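Local coordinates for PUA domain-containing protein (Pyrococcus horikoshii, PDB 3D79) that is of unknown function but carries a pre-PUA-like region followed by a PUA domain, which is consistent with a role in RNA binding, at residues D45-A50 and E57-N62; L73-V78 and L142-A147; L77-Y82 and K172-T177; E88-W93 and F130-E135. All coordinates share one frame; numbering follows the deposited sequence.

Contact 1 (D45-A50 and E57-N62); sequences DEVKVA and EIILVN
Lys48 and Leu60 form an antiparallel hydrogen-bonded pair, as do Ala50 and Ile58, and the axes of strands 47-50 and 57-61 run 4.6 Å apart at 156°. The bond from Ile58 N to Ala50 O is 2.7 Å long and nearly straight at the hydrogen. Beyond the last bridge, Asn62 carries the ladder on with both backbone and side chain. Its N donates to Glu46 O at 2.8 Å, while its OD1 takes the N-H of Glu46 at 2.9 Å. The amide group thereby stands in for a backbone partner, and its ND2 donates to Asp45 OD1 at 3.2 Å, arriving from above the carboxylate, whose plane is turned 87° from the amide. Asp45 OD2 is held separately by the backbone N of Asn42. On the face with Val47, Val49, Ile59 and Val61, Val47 CG1 presses on Ile59 CG2 at 3.4 Å, tighter than an ordinary methyl contact. Ile59 CD1, turned by chi2 (-67°), rests 3.7 Å from Val49 CG2. On the opposite face, Ala50 CB meets Leu60 CD1 at 4.0 Å. This hairpin lies within the antiparallel sheet of the pre-PUA-like region, between strands 14-15 and 64-70; helix 18-32 packs on Val47 and Ile59, and helix 172-177 covers Ile58 on the other face.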
loop_
_atom_site.group_PDB
_atom_site.type_symbol
_atom_site.label_atom_id
_atom_site.label_comp_id
_atom_site.label_asym_id
_atom_site.label_seq_id
_atom_site.Cartn_x
_atom_site.Cartn_y
_atom_site.Cartn_z
ATOM N N ASP A 45 -19.140 -7.852 2.852
ATOM C CA ASP A 45 -18.133 -8.873 2.531
ATOM C C ASP A 45 -17.769 -9.738 3.735
ATOM O O ASP A 45 -17.798 -9.269 4.872
ATOM C CB ASP A 45 -16.855 -8.230 1.974
ATOM C CG ASP A 45 -17.021 -7.688 0.560
ATOM O OD1 ASP A 45 -17.844 -8.220 -0.217
ATOM O OD2 ASP A 45 -16.308 -6.725 0.215
ATOM N N GLU A 46 -17.421 -10.998 3.479
ATOM C CA GLU A 46 -16.899 -11.861 4.529
ATOM C C GLU A 46 -15.426 -11.535 4.733
ATOM O O GLU A 46 -14.606 -11.766 3.843
ATOM C CB GLU A 46 -17.070 -13.344 4.189
ATOM C CG GLU A 46 -16.735 -14.253 5.374
ATOM C CD GLU A 46 -17.191 -15.687 5.185
ATOM O OE1 GLU A 46 -17.129 -16.198 4.049
ATOM O OE2 GLU A 46 -17.611 -16.307 6.185
ATOM N N VAL A 47 -15.104 -10.996 5.904
ATOM C CA VAL A 47 -13.749 -10.543 6.195
ATOM C C VAL A 47 -13.149 -11.387 7.310
ATOM O O VAL A 47 -13.801 -11.656 8.320
ATOM C CB VAL A 47 -13.710 -9.038 6.542
ATOM C CG1 VAL A 47 -12.280 -8.548 6.644
ATOM C CG2 VAL A 47 -14.445 -8.238 5.480
ATOM N N LYS A 48 -11.911 -11.820 7.099
ATOM C CA LYS A 48 -11.216 -12.680 8.043
ATOM C C LYS A 48 -9.833 -12.113 8.315
ATOM O O LYS A 48 -9.304 -11.334 7.520
ATOM C CB LYS A 48 -11.110 -14.104 7.486
ATOM C CG LYS A 48 -12.437 -14.855 7.412
ATOM C CD LYS A 48 -12.271 -16.165 6.667
ATOM C CE LYS A 48 -13.614 -16.745 6.249
ATOM N NZ LYS A 48 -13.428 -17.844 5.262
ATOM N N VAL A 49 -9.250 -12.492 9.444
ATOM C CA VAL A 49 -7.893 -12.056 9.764
ATOM C C VAL A 49 -7.000 -13.257 10.051
ATOM O O VAL A 49 -7.395 -14.177 10.777
ATOM C CB VAL A 49 -7.862 -11.024 10.928
ATOM C CG1 VAL A 49 -8.548 -11.571 12.178
ATOM C CG2 VAL A 49 -6.429 -10.575 11.230
ATOM N N ALA A 50 -5.813 -13.244 9.450
ATOM C CA ALA A 50 -4.785 -14.248 9.699
ATOM C C ALA A 50 -3.534 -13.573 10.241
ATOM O O ALA A 50 -3.231 -12.433 9.892
ATOM C CB ALA A 50 -4.464 -15.007 8.429
ATOM N N GLU A 57 -0.811 -8.470 10.826
ATOM C CA GLU A 57 -1.924 -9.327 10.435
ATOM C C GLU A 57 -2.231 -9.153 8.953
ATOM O O GLU A 57 -1.937 -8.109 8.374
ATOM C CB GLU A 57 -3.173 -8.995 11.247
ATOM C CG GLU A 57 -3.089 -9.333 12.729
ATOM C CD GLU A 57 -4.136 -8.585 13.526
ATOM O OE1 GLU A 57 -4.062 -7.335 13.574
ATOM O OE2 GLU A 57 -5.034 -9.239 14.092
ATOM N N ILE A 58 -2.819 -10.191 8.363
ATOM C CA ILE A 58 -3.305 -10.169 6.984
ATOM C C ILE A 58 -4.834 -10.193 7.018
ATOM O O ILE A 58 -5.435 -11.051 7.662
ATOM C CB ILE A 58 -2.753 -11.382 6.171
ATOM C CG1 ILE A 58 -1.213 -11.432 6.214
ATOM C CG2 ILE A 58 -3.298 -11.405 4.719
ATOM C CD1 ILE A 58 -0.499 -10.188 5.687
ATOM N N ILE A 59 -5.456 -9.228 6.353
ATOM C CA ILE A 59 -6.912 -9.165 6.296
ATOM C C ILE A 59 -7.369 -9.711 4.947
ATOM O O ILE A 59 -6.948 -9.213 3.899
ATOM C CB ILE A 59 -7.442 -7.721 6.472
ATOM C CG1 ILE A 59 -6.890 -7.071 7.754
ATOM C CG2 ILE A 59 -8.982 -7.696 6.430
ATOM C CD1 ILE A 59 -7.378 -7.710 9.048
ATOM N N LEU A 60 -8.222 -10.733 4.994
ATOM C CA LEU A 60 -8.752 -11.380 3.801
ATOM C C LEU A 60 -10.187 -10.945 3.560
ATOM O O LEU A 60 -10.984 -10.890 4.494
ATOM C CB LEU A 60 -8.688 -12.906 3.931
ATOM C CG LEU A 60 -7.285 -13.526 4.038
ATOM C CD1 LEU A 60 -6.889 -13.705 5.500
ATOM C CD2 LEU A 60 -7.212 -14.853 3.286
ATOM N N VAL A 61 -10.499 -10.625 2.308
ATOM C CA VAL A 61 -11.854 -10.243 1.914
ATOM C C VAL A 61 -12.354 -11.310 0.952
ATOM O O VAL A 61 -11.801 -11.474 -0.137
ATOM C CB VAL A 61 -11.892 -8.851 1.250
ATOM C CG1 VAL A 61 -13.326 -8.458 0.920
ATOM C CG2 VAL A 61 -11.269 -7.808 2.168
ATOM N N ASN A 62 -13.388 -12.036 1.371
ATOM C CA ASN A 62 -13.889 -13.201 0.632
ATOM C C ASN A 62 -12.743 -14.125 0.206
ATOM O O ASN A 62 -12.622 -14.512 -0.965
ATOM C CB ASN A 62 -14.769 -12.762 -0.545
ATOM C CG ASN A 62 -15.903 -11.851 -0.108
ATOM O OD1 ASN A 62 -16.523 -12.068 0.936
ATOM N ND2 ASN A 62 -16.173 -10.821 -0.900
#

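Contact 2 (L73-V78 and L142-A147); sequences LIFPLV and LAIGIA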
loop_
_atom_site.group_PDB
_atom_site.type_symbol
_atom_site.label_atom_id
_atom_site.label_comp_id
_atom_site.label_asym_id
_atom_site.label_seq_id
_atom_site.Cartn_x
_atom_site.Cartn_y
_atom_site.Cartn_z
ATOM N N LEU A 73 -4.416 -0.075 12.196
ATOM C CA LEU A 73 -4.301 0.606 10.901
ATOM C C LEU A 73 -4.057 -0.365 9.754
ATOM O O LEU A 73 -3.228 -1.269 9.861
ATOM C CB LEU A 73 -3.192 1.664 10.930
ATOM C CG LEU A 73 -3.332 2.841 11.902
ATOM C CD1 LEU A 73 -2.140 3.773 11.749
ATOM C CD2 LEU A 73 -4.634 3.604 11.696
ATOM N N ILE A 74 -4.783 -0.160 8.655
ATOM C CA ILE A 74 -4.688 -1.048 7.503
ATOM C C ILE A 74 -4.177 -0.329 6.251
ATOM O O ILE A 74 -4.232 0.903 6.146
ATOM C CB ILE A 74 -6.047 -1.771 7.189
ATOM C CG1 ILE A 74 -7.166 -0.769 6.894
ATOM C CG2 ILE A 74 -6.462 -2.676 8.344
ATOM C CD1 ILE A 74 -7.225 -0.299 5.462
ATOM N N PHE A 75 -3.684 -1.122 5.305
ATOM C CA PHE A 75 -3.306 -0.621 3.987
ATOM C C PHE A 75 -3.288 -1.791 3.010
ATOM O O PHE A 75 -2.994 -2.914 3.408
ATOM C CB PHE A 75 -1.933 0.057 4.017
ATOM C CG PHE A 75 -1.701 0.996 2.864
ATOM C CD1 PHE A 75 -2.384 2.209 2.791
ATOM C CD2 PHE A 75 -0.803 0.670 1.847
ATOM C CE1 PHE A 75 -2.187 3.080 1.728
ATOM C CE2 PHE A 75 -0.596 1.536 0.781
ATOM C CZ PHE A 75 -1.288 2.746 0.719
ATOM N N PRO A 76 -3.632 -1.548 1.730
ATOM C CA PRO A 76 -3.551 -2.658 0.775
ATOM C C PRO A 76 -2.186 -3.346 0.704
ATOM O O PRO A 76 -1.146 -2.684 0.754
ATOM C CB PRO A 76 -3.861 -1.985 -0.571
ATOM C CG PRO A 76 -4.702 -0.820 -0.208
ATOM C CD PRO A 76 -4.148 -0.318 1.095
ATOM N N LEU A 77 -2.207 -4.669 0.578
ATOM C CA LEU A 77 -0.998 -5.453 0.329
ATOM C C LEU A 77 -0.451 -5.182 -1.066
ATOM O O LEU A 77 -1.181 -4.721 -1.951
ATOM C CB LEU A 77 -1.293 -6.949 0.455
ATOM C CG LEU A 77 -1.687 -7.470 1.840
ATOM C CD1 LEU A 77 -2.247 -8.866 1.720
ATOM C CD2 LEU A 77 -0.500 -7.439 2.807
ATOM N N VAL A 78 0.831 -5.482 -1.267
ATOM C CA VAL A 78 1.435 -5.349 -2.598
ATOM C C VAL A 78 0.712 -6.241 -3.618
ATOM O O VAL A 78 0.458 -5.799 -4.745
ATOM C CB VAL A 78 2.976 -5.583 -2.586
ATOM C CG1 VAL A 78 3.557 -5.457 -3.994
ATOM C CG2 VAL A 78 3.647 -4.559 -1.676
ATOM N N LEU A 142 5.630 -1.891 -6.104
ATOM C CA LEU A 142 6.845 -2.512 -5.600
ATOM C C LEU A 142 6.778 -2.681 -4.090
ATOM O O LEU A 142 7.377 -3.600 -3.531
ATOM C CB LEU A 142 8.062 -1.637 -5.917
ATOM C CG LEU A 142 8.249 -1.109 -7.338
ATOM C CD1 LEU A 142 9.447 -0.183 -7.376
ATOM C CD2 LEU A 142 8.419 -2.265 -8.318
ATOM N N ALA A 143 6.057 -1.778 -3.436
ATOM C CA ALA A 143 6.144 -1.665 -1.980
ATOM C C ALA A 143 5.049 -0.791 -1.401
ATOM O O ALA A 143 4.398 -0.030 -2.116
ATOM C CB ALA A 143 7.509 -1.092 -1.584
ATOM N N ILE A 144 4.871 -0.905 -0.087
ATOM C CA ILE A 144 4.042 0.018 0.664
ATOM C C ILE A 144 4.863 0.524 1.843
ATOM O O ILE A 144 5.832 -0.132 2.260
ATOM C CB ILE A 144 2.703 -0.618 1.140
ATOM C CG1 ILE A 144 2.945 -1.841 2.029
ATOM C CG2 ILE A 144 1.828 -1.006 -0.073
ATOM C CD1 ILE A 144 1.709 -2.288 2.812
ATOM N N GLY A 145 4.490 1.684 2.363
ATOM C CA GLY A 145 5.249 2.275 3.461
ATOM C C GLY A 145 4.677 3.555 4.016
ATOM O O GLY A 145 3.521 3.906 3.768
ATOM N N ILE A 146 5.510 4.249 4.785
ATOM C CA ILE A 146 5.128 5.476 5.453
ATOM C C ILE A 146 5.907 6.636 4.855
ATOM O O ILE A 146 7.141 6.580 4.752
ATOM C CB ILE A 146 5.422 5.399 6.975
ATOM C CG1 ILE A 146 4.727 4.177 7.586
ATOM C CG2 ILE A 146 5.005 6.702 7.670
ATOM C CD1 ILE A 146 5.067 3.919 9.047
ATOM N N ALA A 147 5.180 7.678 4.458
ATOM C CA ALA A 147 5.786 8.884 3.909
ATOM C C ALA A 147 6.616 9.609 4.961
ATOM O O ALA A 147 6.153 9.839 6.080
ATOM C CB ALA A 147 4.723 9.808 3.373
#
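Phe75 lays the CD2-CE2 side of its ring against Ile144, with CE2 3.6 Å from Ile144 CG2. The methyl lies in plane at the ring edge, and the two side chains lie alongside, pointing opposite ways. Phe75 CG stands anti to its backbone N (chi1 -160°), which sends it toward strand 142-147; chi2 (71°) sets the ring's turn, and Pro76 CD covers one ring face 3.3 Å above the plane, offset toward the rim. Ile144 also reaches the next carbonyl: its CG2 and CD1 both lie 3.5 Å from Pro76 O, a buried oxygen with no polar partner in the model. No hydrogen bond crosses here, so apolar contacts join strand 73-76, an outermost strand of the pre-PUA-like antiparallel sheet, to a strand of the mixed PUA sheet. The PUA strand has a classic beta bulge where Leu142 and Ala143 both face Val133, and Val78, the first residue of helix 78-84, packs over it with CG2 3.8 Å from Ala143 CA. An alanine at Phe75 would probably open a gap beside Ile144 CG2 and leave Pro76 CD without the ring face it covers. On the flanks, Phe132 of strand 130-135 touches both Phe75 and Ile144, Met31 of helix 18-32 touches Phe75, and His167 of strand 167-168 packs on Ile144 and Val78.

Contact 3 (L77-Y82 and K172-T177); sequences LVIALY and KIWEVT
Trp174 reaches across from the C-terminal helix 172-177 to the first turn of helix 78-84, and this helix-helix packing joins the chain's last helix to the pre-PUA-like region. The segment axes are 10.3 Å apart at 59°, a separation bridged largely by the indole. Its CG lies anti to the backbone N (chi1 175°), and the six-membered end of the ring leads. The side chains of Val78 and Ile79 both cross it at about a right angle: Val78 CG1 meets CZ3 of Trp174 at 3.6 Å, and Ile79 CD1 meets CH2 of Trp174 at 3.9 Å. The carbonyl carbon of Val78 lies in the plane of the indole at its edge. One turn on, Thr177 lies alongside Ile79, the two pointing opposite ways with Ile79 CG2 3.6 Å from Thr177 O; Thr177 CG2 touches Leu77 CD1. Leu77, at the N-cap position, also crosses Ile173 at about a right angle, its CD2 4.0 Å from Ile173 CG2. Thr177 OG1 donates to Ile173 O at 2.7 Å from above the carbonyl plane, which fixes the hydroxyl's direction. A single water links the helices: it accepts from Ile79 N at 3.0 Å and donates to Thr177 OG1 at 2.9 Å.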
loop_
_atom_site.group_PDB
_atom_site.type_symbol
_atom_site.label_atom_id
_atom_site.label_comp_id
_atom_site.label_asym_id
_atom_site.label_seq_id
_atom_site.Cartn_x
_atom_site.Cartn_y
_atom_site.Cartn_z
ATOM N N LEU A 77 -2.207 -4.669 0.578
ATOM C CA LEU A 77 -0.998 -5.453 0.329
ATOM C C LEU A 77 -0.451 -5.182 -1.066
ATOM O O LEU A 77 -1.181 -4.721 -1.951
ATOM C CB LEU A 77 -1.293 -6.949 0.455
ATOM C CG LEU A 77 -1.687 -7.470 1.840
ATOM C CD1 LEU A 77 -2.247 -8.866 1.720
ATOM C CD2 LEU A 77 -0.500 -7.439 2.807
ATOM N N VAL A 78 0.831 -5.482 -1.267
ATOM C CA VAL A 78 1.435 -5.349 -2.598
ATOM C C VAL A 78 0.712 -6.241 -3.618
ATOM O O VAL A 78 0.458 -5.799 -4.745
ATOM C CB VAL A 78 2.976 -5.583 -2.586
ATOM C CG1 VAL A 78 3.557 -5.457 -3.994
ATOM C CG2 VAL A 78 3.647 -4.559 -1.676
ATOM N N ILE A 79 0.362 -7.466 -3.225
ATOM C CA ILE A 79 -0.386 -8.370 -4.120
ATOM C C ILE A 79 -1.743 -7.781 -4.537
ATOM O O ILE A 79 -2.119 -7.848 -5.719
ATOM C CB ILE A 79 -0.522 -9.825 -3.558
ATOM C CG1 ILE A 79 -1.087 -10.774 -4.630
ATOM C CG2 ILE A 79 -1.375 -9.868 -2.301
ATOM C CD1 ILE A 79 -0.250 -10.835 -5.906
ATOM N N ALA A 80 -2.456 -7.182 -3.578
ATOM C CA ALA A 80 -3.745 -6.539 -3.852
ATOM C C ALA A 80 -3.593 -5.400 -4.865
ATOM O O ALA A 80 -4.381 -5.281 -5.813
ATOM C CB ALA A 80 -4.371 -6.029 -2.566
ATOM N N LEU A 81 -2.569 -4.572 -4.662
ATOM C CA LEU A 81 -2.273 -3.484 -5.582
ATOM C C LEU A 81 -1.801 -4.006 -6.940
ATOM O O LEU A 81 -2.078 -3.391 -7.975
ATOM C CB LEU A 81 -1.231 -2.540 -4.973
ATOM C CG LEU A 81 -1.715 -1.766 -3.736
ATOM C CD1 LEU A 81 -0.544 -1.062 -3.061
ATOM C CD2 LEU A 81 -2.817 -0.764 -4.073
ATOM N N TYR A 82 -1.085 -5.131 -6.925
ATOM C CA TYR A 82 -0.593 -5.741 -8.162
ATOM C C TYR A 82 -1.762 -6.152 -9.047
ATOM O O TYR A 82 -1.788 -5.851 -10.248
ATOM C CB TYR A 82 0.309 -6.944 -7.874
ATOM C CG TYR A 82 0.928 -7.509 -9.135
ATOM C CD1 TYR A 82 2.145 -7.024 -9.609
ATOM C CD2 TYR A 82 0.277 -8.503 -9.867
ATOM C CE1 TYR A 82 2.712 -7.529 -10.783
ATOM C CE2 TYR A 82 0.834 -9.014 -11.040
ATOM C CZ TYR A 82 2.048 -8.521 -11.485
ATOM O OH TYR A 82 2.600 -9.026 -12.645
ATOM N N LYS A 172 8.782 -11.680 2.703
ATOM C CA LYS A 172 8.135 -12.864 3.253
ATOM C C LYS A 172 6.607 -12.770 3.272
ATOM O O LYS A 172 5.919 -13.777 3.099
ATOM C CB LYS A 172 8.695 -13.192 4.639
ATOM C CG LYS A 172 10.054 -13.888 4.593
ATOM C CD LYS A 172 9.948 -15.275 3.953
ATOM C CE LYS A 172 11.316 -15.879 3.669
ATOM N NZ LYS A 172 11.222 -17.110 2.829
ATOM N N ILE A 173 6.084 -11.559 3.464
ATOM C CA ILE A 173 4.637 -11.324 3.362
ATOM C C ILE A 173 4.150 -11.616 1.934
ATOM O O ILE A 173 3.124 -12.281 1.736
ATOM C CB ILE A 173 4.260 -9.889 3.790
ATOM C CG1 ILE A 173 4.575 -9.679 5.278
ATOM C CG2 ILE A 173 2.780 -9.610 3.512
ATOM C CD1 ILE A 173 4.510 -8.229 5.772
ATOM N N TRP A 174 4.905 -11.133 0.950
ATOM C CA TRP A 174 4.637 -11.411 -0.461
ATOM C C TRP A 174 4.595 -12.914 -0.729
ATOM O O TRP A 174 3.679 -13.403 -1.382
ATOM C CB TRP A 174 5.693 -10.734 -1.340
ATOM C CG TRP A 174 5.591 -11.049 -2.808
ATOM C CD1 TRP A 174 6.284 -12.014 -3.491
ATOM C CD2 TRP A 174 4.766 -10.388 -3.779
ATOM N NE1 TRP A 174 5.937 -11.999 -4.818
ATOM C CE2 TRP A 174 5.012 -11.008 -5.026
ATOM C CE3 TRP A 174 3.844 -9.332 -3.718
ATOM C CZ2 TRP A 174 4.364 -10.612 -6.202
ATOM C CZ3 TRP A 174 3.199 -8.942 -4.892
ATOM C CH2 TRP A 174 3.466 -9.579 -6.114
ATOM N N GLU A 175 5.576 -13.645 -0.201
ATOM C CA GLU A 175 5.655 -15.092 -0.429
ATOM C C GLU A 175 4.367 -15.810 -0.040
ATOM O O GLU A 175 3.900 -16.696 -0.765
ATOM C CB GLU A 175 6.850 -15.702 0.313
ATOM C CG GLU A 175 8.199 -15.325 -0.288
ATOM C CD GLU A 175 9.358 -16.136 0.271
ATOM O OE1 GLU A 175 9.119 -17.131 0.991
ATOM O OE2 GLU A 175 10.517 -15.774 -0.020
ATOM N N VAL A 176 3.783 -15.411 1.090
ATOM C CA VAL A 176 2.600 -16.089 1.629
ATOM C C VAL A 176 1.254 -15.496 1.189
ATOM O O VAL A 176 0.207 -16.067 1.488
ATOM C CB VAL A 176 2.643 -16.213 3.184
ATOM C CG1 VAL A 176 3.912 -16.937 3.634
ATOM C CG2 VAL A 176 2.515 -14.851 3.863
ATOM N N THR A 177 1.284 -14.362 0.490
ATOM C CA THR A 177 0.047 -13.702 0.039
ATOM C C THR A 177 -0.145 -13.668 -1.485
ATOM O O THR A 177 -1.273 -13.491 -1.967
ATOM C CB THR A 177 -0.052 -12.258 0.569
ATOM O OG1 THR A 177 1.112 -11.524 0.171
ATOM C CG2 THR A 177 -0.191 -12.241 2.096
HETATM O O HOH W 1 1.535 -8.825 -0.861
#

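Contact 4 (E88-W93 and F130-E135); sequences EDLRKW and FVFVVE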
loop_
_atom_site.group_PDB
_atom_site.type_symbol
_atom_site.label_atom_id
_atom_site.label_comp_id
_atom_site.label_asym_id
_atom_site.label_seq_id
_atom_site.Cartn_x
_atom_site.Cartn_y
_atom_site.Cartn_z
ATOM N N GLU A 88 -6.431 -0.849 -13.421
ATOM C CA GLU A 88 -6.303 0.601 -13.380
ATOM C C GLU A 88 -4.842 0.999 -13.510
ATOM O O GLU A 88 -3.949 0.222 -13.161
ATOM C CB GLU A 88 -6.788 1.146 -12.030
ATOM C CG GLU A 88 -8.117 0.616 -11.546
ATOM C CD GLU A 88 -9.279 1.066 -12.410
ATOM O OE1 GLU A 88 -9.283 2.233 -12.871
ATOM O OE2 GLU A 88 -10.201 0.250 -12.613
ATOM N N ASP A 89 -4.603 2.216 -13.985
ATOM C CA ASP A 89 -3.250 2.764 -13.975
ATOM C C ASP A 89 -2.969 3.398 -12.612
ATOM O O ASP A 89 -3.417 4.513 -12.323
ATOM C CB ASP A 89 -3.053 3.777 -15.107
ATOM C CG ASP A 89 -1.605 4.187 -15.280
ATOM O OD1 ASP A 89 -0.750 3.798 -14.440
ATOM O OD2 ASP A 89 -1.320 4.901 -16.260
ATOM N N LEU A 90 -2.211 2.678 -11.782
ATOM C CA LEU A 90 -1.888 3.140 -10.429
ATOM C C LEU A 90 -0.971 4.364 -10.419
ATOM O O LEU A 90 -0.825 5.025 -9.387
ATOM C CB LEU A 90 -1.256 2.011 -9.599
ATOM C CG LEU A 90 -1.995 0.682 -9.424
ATOM C CD1 LEU A 90 -1.216 -0.176 -8.438
ATOM C CD2 LEU A 90 -3.434 0.862 -8.960
ATOM N N ARG A 91 -0.377 4.680 -11.568
ATOM C CA ARG A 91 0.468 5.871 -11.686
ATOM C C ARG A 91 -0.331 7.168 -11.523
ATOM O O ARG A 91 0.252 8.252 -11.453
ATOM C CB ARG A 91 1.240 5.885 -13.008
ATOM C CG ARG A 91 2.227 4.723 -13.193
ATOM C CD ARG A 91 2.709 4.613 -14.632
ATOM N NE ARG A 91 1.698 5.114 -15.551
ATOM C CZ ARG A 91 1.728 6.310 -16.136
ATOM N NH1 ARG A 91 2.744 7.137 -15.934
ATOM N NH2 ARG A 91 0.732 6.677 -16.926
ATOM N N LYS A 92 -1.659 7.059 -11.460
ATOM C CA LYS A 92 -2.509 8.230 -11.256
ATOM C C LYS A 92 -3.375 8.164 -9.992
ATOM O O LYS A 92 -4.278 8.982 -9.807
ATOM C CB LYS A 92 -3.358 8.492 -12.511
ATOM C CG LYS A 92 -2.532 8.857 -13.740
ATOM C CD LYS A 92 -1.889 10.237 -13.582
ATOM C CE LYS A 92 -0.877 10.520 -14.676
ATOM N NZ LYS A 92 -0.519 11.970 -14.678
ATOM N N TRP A 93 -3.071 7.210 -9.114
ATOM C CA TRP A 93 -3.864 6.958 -7.902
ATOM C C TRP A 93 -3.483 7.830 -6.706
ATOM O O TRP A 93 -2.351 8.329 -6.627
ATOM C CB TRP A 93 -3.744 5.486 -7.501
ATOM C CG TRP A 93 -4.858 4.606 -7.991
ATOM C CD1 TRP A 93 -5.568 4.737 -9.155
ATOM C CD2 TRP A 93 -5.356 3.429 -7.348
ATOM N NE1 TRP A 93 -6.493 3.725 -9.262
ATOM C CE2 TRP A 93 -6.380 2.904 -8.170
ATOM C CE3 TRP A 93 -5.035 2.764 -6.153
ATOM C CZ2 TRP A 93 -7.095 1.748 -7.832
ATOM C CZ3 TRP A 93 -5.748 1.612 -5.819
ATOM C CH2 TRP A 93 -6.764 1.119 -6.659
ATOM N N PHE A 130 0.353 6.481 5.060
ATOM C CA PHE A 130 0.627 5.248 4.333
ATOM C C PHE A 130 0.639 5.575 2.847
ATOM O O PHE A 130 -0.227 6.305 2.361
ATOM C CB PHE A 130 -0.486 4.225 4.554
ATOM C CG PHE A 130 -0.327 3.379 5.779
ATOM C CD1 PHE A 130 0.896 2.794 6.099
ATOM C CD2 PHE A 130 -1.424 3.129 6.593
ATOM C CE1 PHE A 130 1.027 1.991 7.232
ATOM C CE2 PHE A 130 -1.307 2.331 7.723
ATOM C CZ PHE A 130 -0.076 1.756 8.042
ATOM N N VAL A 131 1.614 5.028 2.129
ATOM C CA VAL A 131 1.717 5.241 0.683
ATOM C C VAL A 131 2.049 3.923 -0.007
ATOM O O VAL A 131 2.507 2.980 0.637
ATOM C CB VAL A 131 2.799 6.301 0.321
ATOM C CG1 VAL A 131 2.402 7.696 0.843
ATOM C CG2 VAL A 131 4.188 5.885 0.820
ATOM N N PHE A 132 1.809 3.843 -1.315
ATOM C CA PHE A 132 2.364 2.742 -2.088
ATOM C C PHE A 132 3.359 3.270 -3.108
ATOM O O PHE A 132 3.306 4.442 -3.495
ATOM C CB PHE A 132 1.283 1.883 -2.768
ATOM C CG PHE A 132 0.548 2.587 -3.865
ATOM C CD1 PHE A 132 0.990 2.504 -5.180
ATOM C CD2 PHE A 132 -0.591 3.339 -3.584
ATOM C CE1 PHE A 132 0.318 3.171 -6.200
ATOM C CE2 PHE A 132 -1.274 3.997 -4.601
ATOM C CZ PHE A 132 -0.813 3.913 -5.908
ATOM N N VAL A 133 4.259 2.389 -3.529
ATOM C CA VAL A 133 5.342 2.731 -4.438
ATOM C C VAL A 133 5.125 1.963 -5.733
ATOM O O VAL A 133 4.948 0.750 -5.706
ATOM C CB VAL A 133 6.715 2.355 -3.835
ATOM C CG1 VAL A 133 7.850 2.814 -4.752
ATOM C CG2 VAL A 133 6.873 2.957 -2.433
ATOM N N VAL A 134 5.129 2.678 -6.857
ATOM C CA VAL A 134 4.965 2.044 -8.173
ATOM C C VAL A 134 6.043 2.525 -9.126
ATOM O O VAL A 134 6.487 3.667 -9.024
ATOM C CB VAL A 134 3.573 2.333 -8.803
ATOM C CG1 VAL A 134 2.510 1.465 -8.151
ATOM C CG2 VAL A 134 3.225 3.820 -8.713
ATOM N N GLU A 135 6.445 1.663 -10.056
ATOM C CA GLU A 135 7.424 2.050 -11.073
ATOM C C GLU A 135 6.721 2.637 -12.294
ATOM O O GLU A 135 5.608 2.233 -12.627
ATOM C CB GLU A 135 8.363 0.892 -11.444
ATOM C CG GLU A 135 7.701 -0.442 -11.784
ATOM C CD GLU A 135 7.137 -0.503 -13.201
ATOM O OE1 GLU A 135 6.112 -1.183 -13.398
ATOM O OE2 GLU A 135 7.709 0.136 -14.114
#
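Phe132 holds CG between its backbone N and carbonyl carbon (chi1 68°), the crowded position, and the far rim of its phenyl ring meets the turn at 90-93. Phe132 CZ is 3.7 Å from Leu90 O and equally close to Trp93 CB, both in the ring plane at its edge. Leu90 CB lies 3.9 Å from Phe132 CE1. Leu90 CG stands anti to its carbonyl carbon (chi1 -56°), and beyond it the branches part: CD1, like CB, lies 4.1 Å from Val134 CG1, the two side chains crossing at about a right angle, while CD2 sits 3.5 Å above the centre of the Trp93 indole. An alanine at Phe132 would probably leave Trp93 CB and Leu90 CB facing a gap. The turn is braced from within: Asp89 OD1 accepts from Arg91 N at 3.0 Å, an Asx turn, while Arg91 grips the carboxylate side-on, its NH2 2.8 Å from Asp89 OD2. OD1 also takes Arg91 NE on its syn lone pair, so two donors from one residue hold that oxygen. In the PUA mixed sheet, strand 130-135 runs between strands 96-99 and 141-147, and helix 34-40 packs on Trp93 through Ile36 and Met40.

In the fold
Contact 1 lies within the pre-PUA-like sheet, contact 2 joins that region to the PUA sheet, contact 3 joins it to helix 172-177, and contact 4 closes the 88-93 loop on PUA strand 130-135. Contacts 1 and 4 lie on opposite sides of the chain's centre, about 23 Å between centres, with the centre of contact 2 about 3 Å from the chain's centre. Ile58 CD1 of contact 1 lies 4.0 Å from both Leu77 CD2, a residue shared by contacts 2 and 3, and Ile173 CG2 of contact 3. Contacts 2 and 4 use neighbouring strands, and Phe75 CD1 meets Phe130 CB at 3.3 Å. Leu81 ties contact 3 to contacts 2 and 4: its CD1 reaches Ile144 CG2 at 3.8 Å and Phe132 CB at 3.5 Å.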